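Long-range contacts in probable translation initiation factor eIF-2B subunit epsilon (Schizosaccharomyces pombe, PDB 5B04), which forms part of the eIF2B complex, which catalyses the exchange of GDP for GTP on the gamma subunit of initiation factor eIF2: residues I[366-377]-I[383-394]; I[400-408]-I[416-424]. All blocks are in the same frame, centred on the assembly; numbering follows the deposited sequence.

Contact 1: residues I[366-377]-I[383-394]; sequences FLWEDVVIGDNC and ILANSVKIGNNC
With CG of Trp368 turned beside its backbone N (chi1 -61°) and CG2 of Ile383 anti to its backbone N, that methyl lies over one face of the indole, offset toward the rim, 3.7 Å from Trp368 CZ2. Ala385 CB approaches Trp368 CE3 at 3.6 Å. Asn386 OD1 lies at the indole edge, near its plane, the amide turned 67° from the ring, and takes a weak bond from Glu369 N. An alanine in place of Trp368 would probably leave Ile383 CG2 and Ala385 CB without the surface they pack on and open a gap toward Leu34, Leu43 and Tyr280, whose OH bonds the indole NE1. On the inner side, Leu384 CD2 touches both Val371 CG1 (3.7 Å) and Ile373 CD1 (4.0 Å), crossing both side chains at about a right angle, while Ile373 and Ile390 run side by side. Lys389, bent at chi2, passes Val372 and brings NZ to Asp370 O (3.2 Å). Parallel backbone bonds such as Ile390 N to Val372 O (2.7 Å) keep matching positions in register; farther on, Cys394 N donates to Cys377 SG (3.5 Å). Such stacking of successive coils is characteristic of the left-handed parallel beta-helix of hexapeptide-repeat domains.

Contact 2: residues I[400-408]-I[416-424]; sequences AIVAAGVVI and KNKRLTTFE
Ile401 and Arg419 lie side by side and point the same way: CB of Ile401 is 3.8 Å from Arg419 CG, and Ile401 CD1 sits over one face of the guanidinium, offset toward its rim, 3.9 Å from Arg419 NE. Bends at chi2 and chi3 fold the arginine chain along the isoleucine. On the other face of the strands, Leu420 crosses Ile408 at about a right angle, the methyls Leu420 CD1 and Ile408 CD1 meeting at 3.6 Å, with Val406 CG1 looser beside them. The backbones run parallel, Leu420 N donating nearly straight to Ile401 O (2.8 Å, 171° at the hydrogen). Ala403 N in turn reaches Leu420 O at 3.0 Å, from 40° above the carbonyl plane. Past this pair, Ala403 CB rests against Thr421 CA. Thr421 OG1 accepts from Phe423 N (3.0 Å) in an ST turn as the chain leaves the strand. Strand 419-420 ends the sheet within this chain; strand 401-402 lies between it and 383-384. Ile401 and Arg419 both abut Leu277 of helix 277-288, Ile401 also touches Leu34 and Arg419 Pro33, whereas Ile408 faces Ile390 of strand 389-390.

Following the chain from its N terminus, contact 1 closes first: 366-377 returns as 383-394 one coil later, after a link through strand 378-380. The chain then passes strand 395-396 and opens contact 2, where 400-408 meets 416-424 by way of strand 413-414. The two closures therefore come in series, neither enclosing nor crossing the other, with centres about 11 Å apart. They join directly, since 383-394 stacks on 400-408: Ile383 O lies 2.8 Å from Val402 N and Lys389 O 2.7 Å from Ile408 N, both probable hydrogen bonds. Strands 366-367, 383-384, 401-402 and 419-420 thus make one continuous parallel face, and 372-373, 389-390 and 407-408 another, carrying the beta-helix toward its C-terminal end.

Contact 1: residues I[366-377]-I[383-394]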
ATOM      1  N   PHE I 366      -9.444 -26.373  48.338  1.00 66.24           N
ATOM      2  CA  PHE I 366      -8.307 -25.593  48.813  1.00 59.12           C
ATOM      3  C   PHE I 366      -7.274 -26.491  49.480  1.00 58.35           C
ATOM      4  O   PHE I 366      -7.572 -27.172  50.462  1.00 64.51           O
ATOM      5  CB  PHE I 366      -8.756 -24.506  49.792  1.00 54.09           C
ATOM      6  CG  PHE I 366      -9.648 -23.465  49.180  1.00 46.01           C
ATOM      7  CD1 PHE I 366     -11.019 -23.646  49.142  1.00 48.44           C
ATOM      8  CD2 PHE I 366      -9.116 -22.301  48.653  1.00 55.53           C
ATOM      9  CE1 PHE I 366     -11.843 -22.689  48.585  1.00 47.59           C
ATOM     10  CE2 PHE I 366      -9.934 -21.338  48.095  1.00 61.32           C
ATOM     11  CZ  PHE I 366     -11.300 -21.532  48.061  1.00 52.55           C
ATOM     12  N   LEU I 367      -6.060 -26.491  48.942  1.00 58.17           N
ATOM     13  CA  LEU I 367      -4.971 -27.275  49.507  1.00 46.67           C
ATOM     14  C   LEU I 367      -3.835 -26.375  49.967  1.00 58.22           C
ATOM     15  O   LEU I 367      -3.259 -25.630  49.173  1.00 66.03           O
ATOM     16  CB  LEU I 367      -4.445 -28.289  48.489  1.00 55.76           C
ATOM     17  CG  LEU I 367      -5.025 -29.703  48.492  1.00 54.18           C
ATOM     18  CD1 LEU I 367      -6.535 -29.697  48.301  1.00 45.99           C
ATOM     19  CD2 LEU I 367      -4.349 -30.522  47.408  1.00 71.30           C
ATOM     20  N   TRP I 368      -3.512 -26.445  51.252  1.00 62.93           N
ATOM     21  CA  TRP I 368      -2.396 -25.682  51.787  1.00 56.28           C
ATOM     22  C   TRP I 368      -1.135 -26.542  51.690  1.00 56.58           C
ATOM     23  O   TRP I 368      -1.127 -27.535  50.966  1.00 70.48           O
ATOM     24  CB  TRP I 368      -2.692 -25.233  53.221  1.00 52.67           C
ATOM     25  CG  TRP I 368      -3.912 -24.341  53.314  1.00 58.76           C
ATOM     26  CD1 TRP I 368      -4.658 -23.863  52.273  1.00 60.00           C
ATOM     27  CD2 TRP I 368      -4.520 -23.825  54.508  1.00 64.09           C
ATOM     28  NE1 TRP I 368      -5.690 -23.088  52.743  1.00 52.04           N
ATOM     29  CE2 TRP I 368      -5.627 -23.047  54.110  1.00 66.86           C
ATOM     30  CE3 TRP I 368      -4.235 -23.945  55.871  1.00 59.25           C
ATOM     31  CZ2 TRP I 368      -6.449 -22.395  55.027  1.00 61.65           C
ATOM     32  CZ3 TRP I 368      -5.054 -23.296  56.780  1.00 64.68           C
ATOM     33  CH2 TRP I 368      -6.146 -22.531  56.354  1.00 51.77           C
ATOM     34  N   GLU I 369      -0.074 -26.171  52.396  1.00 47.65           N
ATOM     35  CA  GLU I 369       1.220 -26.827  52.196  1.00 58.64           C
ATOM     36  C   GLU I 369       1.271 -28.280  52.675  1.00 66.75           C
ATOM     37  O   GLU I 369       0.580 -28.665  53.617  1.00 63.49           O
ATOM     38  CB  GLU I 369       2.329 -26.031  52.887  1.00 54.95           C
ATOM     39  CG  GLU I 369       2.641 -24.701  52.225  1.00 61.96           C
ATOM     40  CD  GLU I 369       4.091 -24.295  52.399  1.00 79.92           C
ATOM     41  OE1 GLU I 369       4.906 -25.155  52.797  1.00 71.73           O
ATOM     42  OE2 GLU I 369       4.418 -23.119  52.135  1.00 86.22           O
ATOM     43  N   ASP I 370       2.092 -29.077  51.995  1.00 62.99           N
ATOM     44  CA  ASP I 370       2.412 -30.449  52.397  1.00 61.01           C
ATOM     45  C   ASP I 370       1.211 -31.389  52.506  1.00 63.88           C
ATOM     46  O   ASP I 370       1.260 -32.377  53.238  1.00 68.50           O
ATOM     47  CB  ASP I 370       3.170 -30.437  53.727  1.00 61.74           C
ATOM     48  CG  ASP I 370       4.508 -29.731  53.627  1.00 84.62           C
ATOM     49  OD1 ASP I 370       4.543 -28.495  53.798  1.00 87.97           O
ATOM     50  OD2 ASP I 370       5.524 -30.413  53.374  1.00 79.17           O
ATOM     51  N   VAL I 371       0.142 -31.094  51.774  1.00 54.98           N
ATOM     52  CA  VAL I 371      -1.011 -31.987  51.737  1.00 48.31           C
ATOM     53  C   VAL I 371      -0.750 -33.152  50.788  1.00 63.41           C
ATOM     54  O   VAL I 371      -0.391 -32.949  49.628  1.00 71.07           O
ATOM     55  CB  VAL I 371      -2.292 -31.253  51.299  1.00 56.01           C
ATOM     56  CG1 VAL I 371      -3.462 -32.223  51.229  1.00 49.30           C
ATOM     57  CG2 VAL I 371      -2.601 -30.113  52.251  1.00 63.64           C
ATOM     58  N   VAL I 372      -0.928 -34.372  51.285  1.00 69.54           N
ATOM     59  CA  VAL I 372      -0.737 -35.565  50.468  1.00 65.15           C
ATOM     60  C   VAL I 372      -2.062 -36.281  50.232  1.00 64.63           C
ATOM     61  O   VAL I 372      -2.773 -36.621  51.178  1.00 58.98           O
ATOM     62  CB  VAL I 372       0.265 -36.541  51.116  1.00 56.15           C
ATOM     63  CG1 VAL I 372       0.222 -37.892  50.421  1.00 52.14           C
ATOM     64  CG2 VAL I 372       1.670 -35.957  51.079  1.00 67.07           C
ATOM     65  N   ILE I 373      -2.388 -36.505  48.963  1.00 76.78           N
ATOM     66  CA  ILE I 373      -3.642 -37.153  48.597  1.00 71.80           C
ATOM     67  C   ILE I 373      -3.396 -38.382  47.728  1.00 73.15           C
ATOM     68  O   ILE I 373      -2.798 -38.290  46.656  1.00 79.13           O
ATOM     69  CB  ILE I 373      -4.572 -36.178  47.859  1.00 67.67           C
ATOM     70  CG1 ILE I 373      -4.998 -35.052  48.802  1.00 72.96           C
ATOM     71  CG2 ILE I 373      -5.792 -36.908  47.321  1.00 74.74           C
ATOM     72  CD1 ILE I 373      -5.472 -33.813  48.094  1.00 55.18           C
ATOM     73  N   GLY I 374      -3.865 -39.533  48.202  1.00 77.41           N
ATOM     74  CA  GLY I 374      -3.640 -40.796  47.524  1.00 79.70           C
ATOM     75  C   GLY I 374      -4.464 -40.975  46.264  1.00 87.05           C
ATOM     76  O   GLY I 374      -5.240 -40.100  45.887  1.00 91.03           O
ATOM     77  N   ASP I 375      -4.297 -42.128  45.622  1.00 84.69           N
ATOM     78  CA  ASP I 375      -4.943 -42.414  44.345  1.00 63.31           C
ATOM     79  C   ASP I 375      -6.463 -42.541  44.461  1.00 75.01           C
ATOM     80  O   ASP I 375      -6.988 -42.862  45.528  1.00 84.77           O
ATOM     81  CB  ASP I 375      -4.367 -43.701  43.747  1.00 58.04           C
ATOM     82  CG  ASP I 375      -2.849 -43.732  43.776  1.00 67.13           C
ATOM     83  OD1 ASP I 375      -2.227 -42.665  43.601  1.00 66.33           O
ATOM     84  OD2 ASP I 375      -2.278 -44.825  43.976  1.00 68.45           O
ATOM     85  N   ASN I 376      -7.151 -42.275  43.352  1.00 68.87           N
ATOM     86  CA  ASN I 376      -8.598 -42.469  43.234  1.00 75.68           C
ATOM     87  C   ASN I 376      -9.435 -41.683  44.243  1.00 76.14           C
ATOM     88  O   ASN I 376     -10.295 -42.252  44.914  1.00 71.08           O
ATOM     89  CB  ASN I 376      -8.936 -43.958  43.355  1.00 75.34           C
ATOM     90  CG  ASN I 376      -8.447 -44.766  42.169  1.00 93.53           C
ATOM     91  OD1 ASN I 376      -7.260 -45.075  42.060  1.00 90.96           O
ATOM     92  ND2 ASN I 376      -9.363 -45.117  41.275  1.00107.17           N
ATOM     93  N   CYS I 377      -9.203 -40.378  44.335  1.00 70.73           N
ATOM     94  CA  CYS I 377      -9.935 -39.550  45.288  1.00 74.04           C
ATOM     95  C   CYS I 377     -10.796 -38.484  44.615  1.00 76.66           C
ATOM     96  O   CYS I 377     -10.387 -37.868  43.630  1.00 79.25           O
ATOM     97  CB  CYS I 377      -8.965 -38.884  46.266  1.00 74.40           C
ATOM     98  SG  CYS I 377      -8.213 -40.016  47.458  1.00 83.00           S
ATOM     99  N   ILE I 383     -11.399 -27.382  52.472  1.00 64.67           N
ATOM    100  CA  ILE I 383     -10.102 -26.843  52.854  1.00 61.17           C
ATOM    101  C   ILE I 383      -9.278 -27.896  53.582  1.00 54.72           C
ATOM    102  O   ILE I 383      -9.715 -28.466  54.581  1.00 61.66           O
ATOM    103  CB  ILE I 383     -10.243 -25.598  53.747  1.00 60.80           C
ATOM    104  CG1 ILE I 383     -11.012 -24.501  53.008  1.00 58.76           C
ATOM    105  CG2 ILE I 383      -8.874 -25.092  54.173  1.00 66.95           C
ATOM    106  CD1 ILE I 383     -11.080 -23.191  53.760  1.00 56.68           C
ATOM    107  N   LEU I 384      -8.085 -28.159  53.059  1.00 49.91           N
ATOM    108  CA  LEU I 384      -7.173 -29.126  53.655  1.00 49.21           C
ATOM    109  C   LEU I 384      -5.912 -28.413  54.129  1.00 58.59           C
ATOM    110  O   LEU I 384      -5.044 -28.076  53.324  1.00 64.64           O
ATOM    111  CB  LEU I 384      -6.818 -30.233  52.656  1.00 52.43           C
ATOM    112  CG  LEU I 384      -7.813 -31.366  52.370  1.00 57.60           C
ATOM    113  CD1 LEU I 384      -9.142 -30.861  51.817  1.00 51.69           C
ATOM    114  CD2 LEU I 384      -7.194 -32.377  51.416  1.00 44.65           C
ATOM    115  N   ALA I 385      -5.815 -28.184  55.435  1.00 64.00           N
ATOM    116  CA  ALA I 385      -4.695 -27.434  55.998  1.00 59.37           C
ATOM    117  C   ALA I 385      -3.375 -28.191  55.871  1.00 58.48           C
ATOM    118  O   ALA I 385      -3.320 -29.263  55.269  1.00 56.67           O
ATOM    119  CB  ALA I 385      -4.971 -27.090  57.449  1.00 61.33           C
ATOM    120  N   ASN I 386      -2.316 -27.629  56.445  1.00 56.02           N
ATOM    121  CA  ASN I 386      -0.968 -28.162  56.266  1.00 61.35           C
ATOM    122  C   ASN I 386      -0.795 -29.607  56.730  1.00 62.68           C
ATOM    123  O   ASN I 386      -1.373 -30.025  57.733  1.00 55.12           O
ATOM    124  CB  ASN I 386       0.050 -27.277  56.989  1.00 54.84           C
ATOM    125  CG  ASN I 386      -0.036 -25.825  56.569  1.00 68.52           C
ATOM    126  OD1 ASN I 386      -0.709 -25.487  55.598  1.00 76.11           O
ATOM    127  ND2 ASN I 386       0.658 -24.957  57.295  1.00 99.94           N
ATOM    128  N   SER I 387       0.007 -30.354  55.974  1.00 67.02           N
ATOM    129  CA  SER I 387       0.381 -31.729  56.307  1.00 62.01           C
ATOM    130  C   SER I 387      -0.813 -32.647  56.546  1.00 69.48           C
ATOM    131  O   SER I 387      -0.737 -33.582  57.342  1.00 77.87           O
ATOM    132  CB  SER I 387       1.297 -31.742  57.532  1.00 59.92           C
ATOM    133  OG  SER I 387       2.578 -31.227  57.209  1.00 61.45           O
ATOM    134  N   VAL I 388      -1.915 -32.376  55.855  1.00 54.22           N
ATOM    135  CA  VAL I 388      -3.065 -33.269  55.883  1.00 55.12           C
ATOM    136  C   VAL I 388      -2.850 -34.409  54.897  1.00 62.36           C
ATOM    137  O   VAL I 388      -2.519 -34.177  53.734  1.00 71.68           O
ATOM    138  CB  VAL I 388      -4.373 -32.530  55.543  1.00 49.22           C
ATOM    139  CG1 VAL I 388      -5.466 -33.519  55.171  1.00 45.80           C
ATOM    140  CG2 VAL I 388      -4.810 -31.667  56.709  1.00 59.11           C
ATOM    141  N   LYS I 389      -3.025 -35.638  55.365  1.00 60.92           N
ATOM    142  CA  LYS I 389      -2.874 -36.800  54.499  1.00 63.29           C
ATOM    143  C   LYS I 389      -4.232 -37.427  54.213  1.00 65.17           C
ATOM    144  O   LYS I 389      -5.011 -37.689  55.130  1.00 65.70           O
ATOM    145  CB  LYS I 389      -1.938 -37.832  55.130  1.00 62.96           C
ATOM    146  CG  LYS I 389      -0.772 -37.235  55.906  1.00 92.68           C
ATOM    147  CD  LYS I 389       0.134 -36.389  55.024  1.00 89.82           C
ATOM    148  CE  LYS I 389       1.263 -35.775  55.839  1.00 94.12           C
ATOM    149  NZ  LYS I 389       2.128 -34.879  55.023  1.00 82.28           N
ATOM    150  N   ILE I 390      -4.517 -37.656  52.936  1.00 69.09           N
ATOM    151  CA  ILE I 390      -5.746 -38.329  52.541  1.00 54.46           C
ATOM    152  C   ILE I 390      -5.412 -39.680  51.921  1.00 66.73           C
ATOM    153  O   ILE I 390      -4.598 -39.766  51.002  1.00 68.37           O
ATOM    154  CB  ILE I 390      -6.563 -37.490  51.543  1.00 55.62           C
ATOM    155  CG1 ILE I 390      -6.707 -36.053  52.045  1.00 57.13           C
ATOM    156  CG2 ILE I 390      -7.930 -38.111  51.325  1.00 64.81           C
ATOM    157  CD1 ILE I 390      -7.461 -35.939  53.347  1.00 59.65           C
ATOM    158  N   GLY I 391      -6.040 -40.733  52.433  1.00 69.09           N
ATOM    159  CA  GLY I 391      -5.767 -42.079  51.967  1.00 74.10           C
ATOM    160  C   GLY I 391      -6.342 -42.363  50.594  1.00 76.15           C
ATOM    161  O   GLY I 391      -6.969 -41.498  49.983  1.00 79.59           O
ATOM    162  N   ASN I 392      -6.124 -43.580  50.108  1.00 74.49           N
ATOM    163  CA  ASN I 392      -6.647 -43.993  48.813  1.00 71.95           C
ATOM    164  C   ASN I 392      -8.165 -44.135  48.832  1.00 72.03           C
ATOM    165  O   ASN I 392      -8.748 -44.479  49.861  1.00 67.64           O
ATOM    166  CB  ASN I 392      -6.012 -45.315  48.377  1.00 62.20           C
ATOM    167  CG  ASN I 392      -4.507 -45.218  48.226  1.00 74.88           C
ATOM    168  OD1 ASN I 392      -3.977 -44.185  47.818  1.00 75.79           O
ATOM    169  ND2 ASN I 392      -3.809 -46.300  48.555  1.00 76.64           N
ATOM    170  N   ASN I 393      -8.793 -43.859  47.691  1.00 63.66           N
ATOM    171  CA  ASN I 393     -10.230 -44.052  47.510  1.00 58.77           C
ATOM    172  C   ASN I 393     -11.075 -43.281  48.526  1.00 59.84           C
ATOM    173  O   ASN I 393     -11.942 -43.850  49.185  1.00 68.09           O
ATOM    174  CB  ASN I 393     -10.565 -45.547  47.571  1.00 61.61           C
ATOM    175  CG  ASN I 393     -11.929 -45.867  46.987  1.00 91.28           C
ATOM    176  OD1 ASN I 393     -12.897 -46.076  47.720  1.00 81.26           O
ATOM    177  ND2 ASN I 393     -12.010 -45.910  45.662  1.00 96.60           N
ATOM    178  N   CYS I 394     -10.822 -41.981  48.646  1.00 59.11           N
ATOM    179  CA  CYS I 394     -11.554 -41.155  49.601  1.00 57.54           C
ATOM    180  C   CYS I 394     -12.446 -40.127  48.914  1.00 67.07           C
ATOM    181  O   CYS I 394     -12.174 -39.701  47.792  1.00 84.92           O
ATOM    182  CB  CYS I 394     -10.585 -40.444  50.544  1.00 77.29           C
ATOM    183  SG  CYS I 394      -9.710 -41.537  51.682  1.00 76.52           S
TER

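Contact 2: residues I[400-408]-I[416-424]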
ATOM      1  N   ALA I 400     -16.460 -29.264  53.748  1.00 63.33           N
ATOM      2  CA  ALA I 400     -15.527 -29.982  54.609  1.00 57.33           C
ATOM      3  C   ALA I 400     -14.311 -29.138  54.966  1.00 62.56           C
ATOM      4  O   ALA I 400     -13.698 -28.510  54.104  1.00 74.43           O
ATOM      5  CB  ALA I 400     -15.089 -31.275  53.945  1.00 54.10           C
ATOM      6  N   ILE I 401     -13.970 -29.125  56.249  1.00 67.42           N
ATOM      7  CA  ILE I 401     -12.787 -28.419  56.718  1.00 64.26           C
ATOM      8  C   ILE I 401     -11.879 -29.371  57.482  1.00 63.09           C
ATOM      9  O   ILE I 401     -12.174 -29.758  58.613  1.00 75.13           O
ATOM     10  CB  ILE I 401     -13.153 -27.227  57.615  1.00 55.51           C
ATOM     11  CG1 ILE I 401     -14.067 -26.259  56.864  1.00 53.18           C
ATOM     12  CG2 ILE I 401     -11.897 -26.514  58.088  1.00 53.65           C
ATOM     13  CD1 ILE I 401     -14.544 -25.106  57.707  1.00 67.22           C
ATOM     14  N   VAL I 402     -10.775 -29.750  56.850  1.00 61.07           N
ATOM     15  CA  VAL I 402      -9.833 -30.684  57.447  1.00 51.03           C
ATOM     16  C   VAL I 402      -8.631 -29.937  58.016  1.00 57.75           C
ATOM     17  O   VAL I 402      -7.717 -29.564  57.281  1.00 56.29           O
ATOM     18  CB  VAL I 402      -9.358 -31.726  56.420  1.00 58.92           C
ATOM     19  CG1 VAL I 402      -8.459 -32.749  57.081  1.00 63.07           C
ATOM     20  CG2 VAL I 402     -10.554 -32.407  55.771  1.00 61.91           C
ATOM     21  N   ALA I 403      -8.643 -29.721  59.329  1.00 67.04           N
ATOM     22  CA  ALA I 403      -7.587 -28.966  60.001  1.00 61.61           C
ATOM     23  C   ALA I 403      -6.224 -29.633  59.842  1.00 59.59           C
ATOM     24  O   ALA I 403      -6.132 -30.784  59.421  1.00 59.05           O
ATOM     25  CB  ALA I 403      -7.918 -28.792  61.475  1.00 79.46           C
ATOM     26  N   ALA I 404      -5.173 -28.900  60.193  1.00 62.58           N
ATOM     27  CA  ALA I 404      -3.801 -29.355  59.982  1.00 52.48           C
ATOM     28  C   ALA I 404      -3.494 -30.650  60.725  1.00 65.78           C
ATOM     29  O   ALA I 404      -3.986 -30.877  61.829  1.00 76.41           O
ATOM     30  CB  ALA I 404      -2.822 -28.269  60.400  1.00 50.76           C
ATOM     31  N   GLY I 405      -2.683 -31.498  60.101  1.00 64.25           N
ATOM     32  CA  GLY I 405      -2.217 -32.720  60.730  1.00 59.99           C
ATOM     33  C   GLY I 405      -3.138 -33.913  60.568  1.00 67.98           C
ATOM     34  O   GLY I 405      -2.691 -35.058  60.654  1.00 74.83           O
ATOM     35  N   VAL I 406      -4.421 -33.651  60.335  1.00 51.15           N
ATOM     36  CA  VAL I 406      -5.423 -34.709  60.233  1.00 58.27           C
ATOM     37  C   VAL I 406      -5.095 -35.710  59.128  1.00 51.49           C
ATOM     38  O   VAL I 406      -4.792 -35.329  57.998  1.00 72.93           O
ATOM     39  CB  VAL I 406      -6.828 -34.126  59.977  1.00 59.18           C
ATOM     40  CG1 VAL I 406      -7.837 -35.239  59.726  1.00 63.39           C
ATOM     41  CG2 VAL I 406      -7.265 -33.263  61.145  1.00 67.30           C
ATOM     42  N   VAL I 407      -5.149 -36.995  59.469  1.00 61.51           N
ATOM     43  CA  VAL I 407      -4.907 -38.058  58.502  1.00 69.05           C
ATOM     44  C   VAL I 407      -6.173 -38.869  58.248  1.00 62.75           C
ATOM     45  O   VAL I 407      -6.722 -39.482  59.160  1.00 69.87           O
ATOM     46  CB  VAL I 407      -3.786 -39.003  58.970  1.00 48.57           C
ATOM     47  CG1 VAL I 407      -3.706 -40.221  58.064  1.00 54.77           C
ATOM     48  CG2 VAL I 407      -2.456 -38.268  59.009  1.00 66.64           C
ATOM     49  N   ILE I 408      -6.632 -38.866  57.002  1.00 73.21           N
ATOM     50  CA  ILE I 408      -7.810 -39.633  56.615  1.00 73.60           C
ATOM     51  C   ILE I 408      -7.400 -40.989  56.051  1.00 77.29           C
ATOM     52  O   ILE I 408      -6.564 -41.069  55.151  1.00 77.66           O
ATOM     53  CB  ILE I 408      -8.659 -38.882  55.572  1.00 61.91           C
ATOM     54  CG1 ILE I 408      -9.114 -37.530  56.126  1.00 56.84           C
ATOM     55  CG2 ILE I 408      -9.858 -39.721  55.156  1.00 70.43           C
ATOM     56  CD1 ILE I 408     -10.055 -37.631  57.302  1.00 49.01           C
ATOM     57  N   LYS I 416     -20.570 -33.657  53.902  1.00 81.98           N
ATOM     58  CA  LYS I 416     -20.489 -32.228  53.744  1.00 83.16           C
ATOM     59  C   LYS I 416     -20.426 -31.523  55.069  1.00 77.72           C
ATOM     60  O   LYS I 416     -21.137 -31.847  55.979  1.00 67.55           O
ATOM     61  CB  LYS I 416     -21.729 -31.731  53.020  1.00 70.83           C
ATOM     62  CG  LYS I 416     -21.881 -32.257  51.610  1.00 97.50           C
ATOM     63  CD  LYS I 416     -23.193 -31.815  50.987  1.00 99.19           C
ATOM     64  CE  LYS I 416     -23.126 -31.780  49.465  1.00102.82           C
ATOM     65  NZ  LYS I 416     -22.169 -32.748  48.859  1.00 88.13           N
ATOM     66  N   ASN I 417     -19.556 -30.542  55.160  1.00 71.44           N
ATOM     67  CA  ASN I 417     -19.547 -29.592  56.238  1.00 69.42           C
ATOM     68  C   ASN I 417     -18.936 -30.112  57.495  1.00 81.98           C
ATOM     69  O   ASN I 417     -18.880 -29.403  58.479  1.00 79.02           O
ATOM     70  CB  ASN I 417     -20.945 -29.146  56.560  1.00 62.99           C
ATOM     71  CG  ASN I 417     -21.713 -28.761  55.348  1.00 66.03           C
ATOM     72  OD1 ASN I 417     -21.669 -27.627  54.912  1.00 82.72           O
ATOM     73  ND2 ASN I 417     -22.440 -29.703  54.801  1.00 81.56           N
ATOM     74  N   LYS I 418     -18.473 -31.346  57.478  1.00 79.37           N
ATOM     75  CA  LYS I 418     -17.891 -31.905  58.674  1.00 85.94           C
ATOM     76  C   LYS I 418     -16.625 -31.149  58.905  1.00 88.42           C
ATOM     77  O   LYS I 418     -15.907 -30.868  57.980  1.00 76.80           O
ATOM     78  CB  LYS I 418     -17.597 -33.380  58.501  1.00 82.43           C
ATOM     79  CG  LYS I 418     -18.293 -34.261  59.518  1.00 85.38           C
ATOM     80  CD  LYS I 418     -19.729 -33.832  59.721  1.00 98.21           C
ATOM     81  CE  LYS I 418     -20.517 -34.903  60.449  1.00104.26           C
ATOM     82  NZ  LYS I 418     -21.659 -35.408  59.639  1.00 92.69           N
ATOM     83  N   ARG I 419     -16.335 -30.830  60.149  1.00 84.56           N
ATOM     84  CA  ARG I 419     -15.117 -30.138  60.462  1.00 74.79           C
ATOM     85  C   ARG I 419     -14.292 -31.115  61.210  1.00 72.32           C
ATOM     86  O   ARG I 419     -14.731 -31.624  62.206  1.00 77.74           O
ATOM     87  CB  ARG I 419     -15.415 -28.986  61.386  1.00 76.89           C
ATOM     88  CG  ARG I 419     -15.337 -27.623  60.752  1.00 66.55           C
ATOM     89  CD  ARG I 419     -16.710 -27.016  60.594  1.00 80.97           C
ATOM     90  NE  ARG I 419     -16.704 -25.605  60.928  1.00 89.78           N
ATOM     91  CZ  ARG I 419     -17.567 -24.730  60.441  1.00102.23           C
ATOM     92  NH1 ARG I 419     -18.501 -25.123  59.594  1.00 90.38           N
ATOM     93  NH2 ARG I 419     -17.495 -23.466  60.802  1.00 90.55           N
ATOM     94  N   LEU I 420     -13.079 -31.356  60.763  1.00 73.64           N
ATOM     95  CA  LEU I 420     -12.228 -32.295  61.436  1.00 63.86           C
ATOM     96  C   LEU I 420     -11.063 -31.528  61.931  1.00 77.70           C
ATOM     97  O   LEU I 420     -10.678 -30.542  61.353  1.00 78.66           O
ATOM     98  CB  LEU I 420     -11.730 -33.357  60.488  1.00 69.99           C
ATOM     99  CG  LEU I 420     -12.761 -34.076  59.656  1.00 66.63           C
ATOM    100  CD1 LEU I 420     -12.177 -35.374  59.173  1.00 48.91           C
ATOM    101  CD2 LEU I 420     -13.986 -34.332  60.482  1.00 69.72           C
ATOM    102  N   THR I 421     -10.531 -31.979  63.045  1.00 91.59           N
ATOM    103  CA  THR I 421      -9.377 -31.368  63.705  1.00 95.50           C
ATOM    104  C   THR I 421      -8.394 -32.398  64.269  1.00 88.60           C
ATOM    105  O   THR I 421      -8.542 -33.593  64.073  1.00 85.64           O
ATOM    106  CB  THR I 421      -9.817 -30.426  64.849  1.00 91.71           C
ATOM    107  OG1 THR I 421      -8.662 -29.906  65.517  1.00 97.27           O
ATOM    108  CG2 THR I 421     -10.675 -31.165  65.851  1.00 78.25           C
ATOM    109  N   THR I 422      -7.357 -31.922  64.939  1.00 92.68           N
ATOM    110  CA  THR I 422      -6.420 -32.816  65.601  1.00 90.08           C
ATOM    111  C   THR I 422      -6.278 -32.377  67.047  1.00107.02           C
ATOM    112  O   THR I 422      -5.328 -32.751  67.734  1.00112.07           O
ATOM    113  CB  THR I 422      -5.040 -32.818  64.917  1.00 85.34           C
ATOM    114  OG1 THR I 422      -4.167 -33.730  65.594  1.00111.81           O
ATOM    115  CG2 THR I 422      -4.433 -31.424  64.948  1.00101.59           C
ATOM    116  N   PHE I 423      -7.242 -31.586  67.505  1.00110.59           N
ATOM    117  CA  PHE I 423      -7.118 -30.899  68.782  1.00106.27           C
ATOM    118  C   PHE I 423      -8.133 -31.314  69.841  1.00135.66           C
ATOM    119  O   PHE I 423      -8.730 -32.389  69.773  1.00135.66           O
ATOM    120  CB  PHE I 423      -7.206 -29.389  68.564  1.00101.17           C
ATOM    121  CG  PHE I 423      -5.883 -28.691  68.655  1.00107.14           C
ATOM    122  CD1 PHE I 423      -4.854 -29.012  67.787  1.00113.17           C
ATOM    123  CD2 PHE I 423      -5.667 -27.717  69.613  1.00 98.23           C
ATOM    124  CE1 PHE I 423      -3.634 -28.374  67.872  1.00106.77           C
ATOM    125  CE2 PHE I 423      -4.449 -27.073  69.704  1.00104.28           C
ATOM    126  CZ  PHE I 423      -3.430 -27.402  68.832  1.00108.05           C
ATOM    127  N   GLU I 424      -8.326 -30.427  70.810  1.00152.72           N
ATOM    128  CA  GLU I 424      -8.986 -30.760  72.068  1.00144.29           C
ATOM    129  C   GLU I 424     -10.478 -30.456  72.116  1.00137.00           C
ATOM    130  O   GLU I 424     -11.079 -30.538  73.184  1.00129.14           O
ATOM    131  CB  GLU I 424      -8.307 -29.996  73.213  1.00131.93           C
ATOM    132  CG  GLU I 424      -7.541 -30.831  74.240  1.00155.31           C
ATOM    133  CD  GLU I 424      -8.273 -32.078  74.707  1.00154.10           C
ATOM    134  OE1 GLU I 424      -9.516 -32.051  74.837  1.00156.37           O
ATOM    135  OE2 GLU I 424      -7.592 -33.091  74.966  1.00136.58           O
TER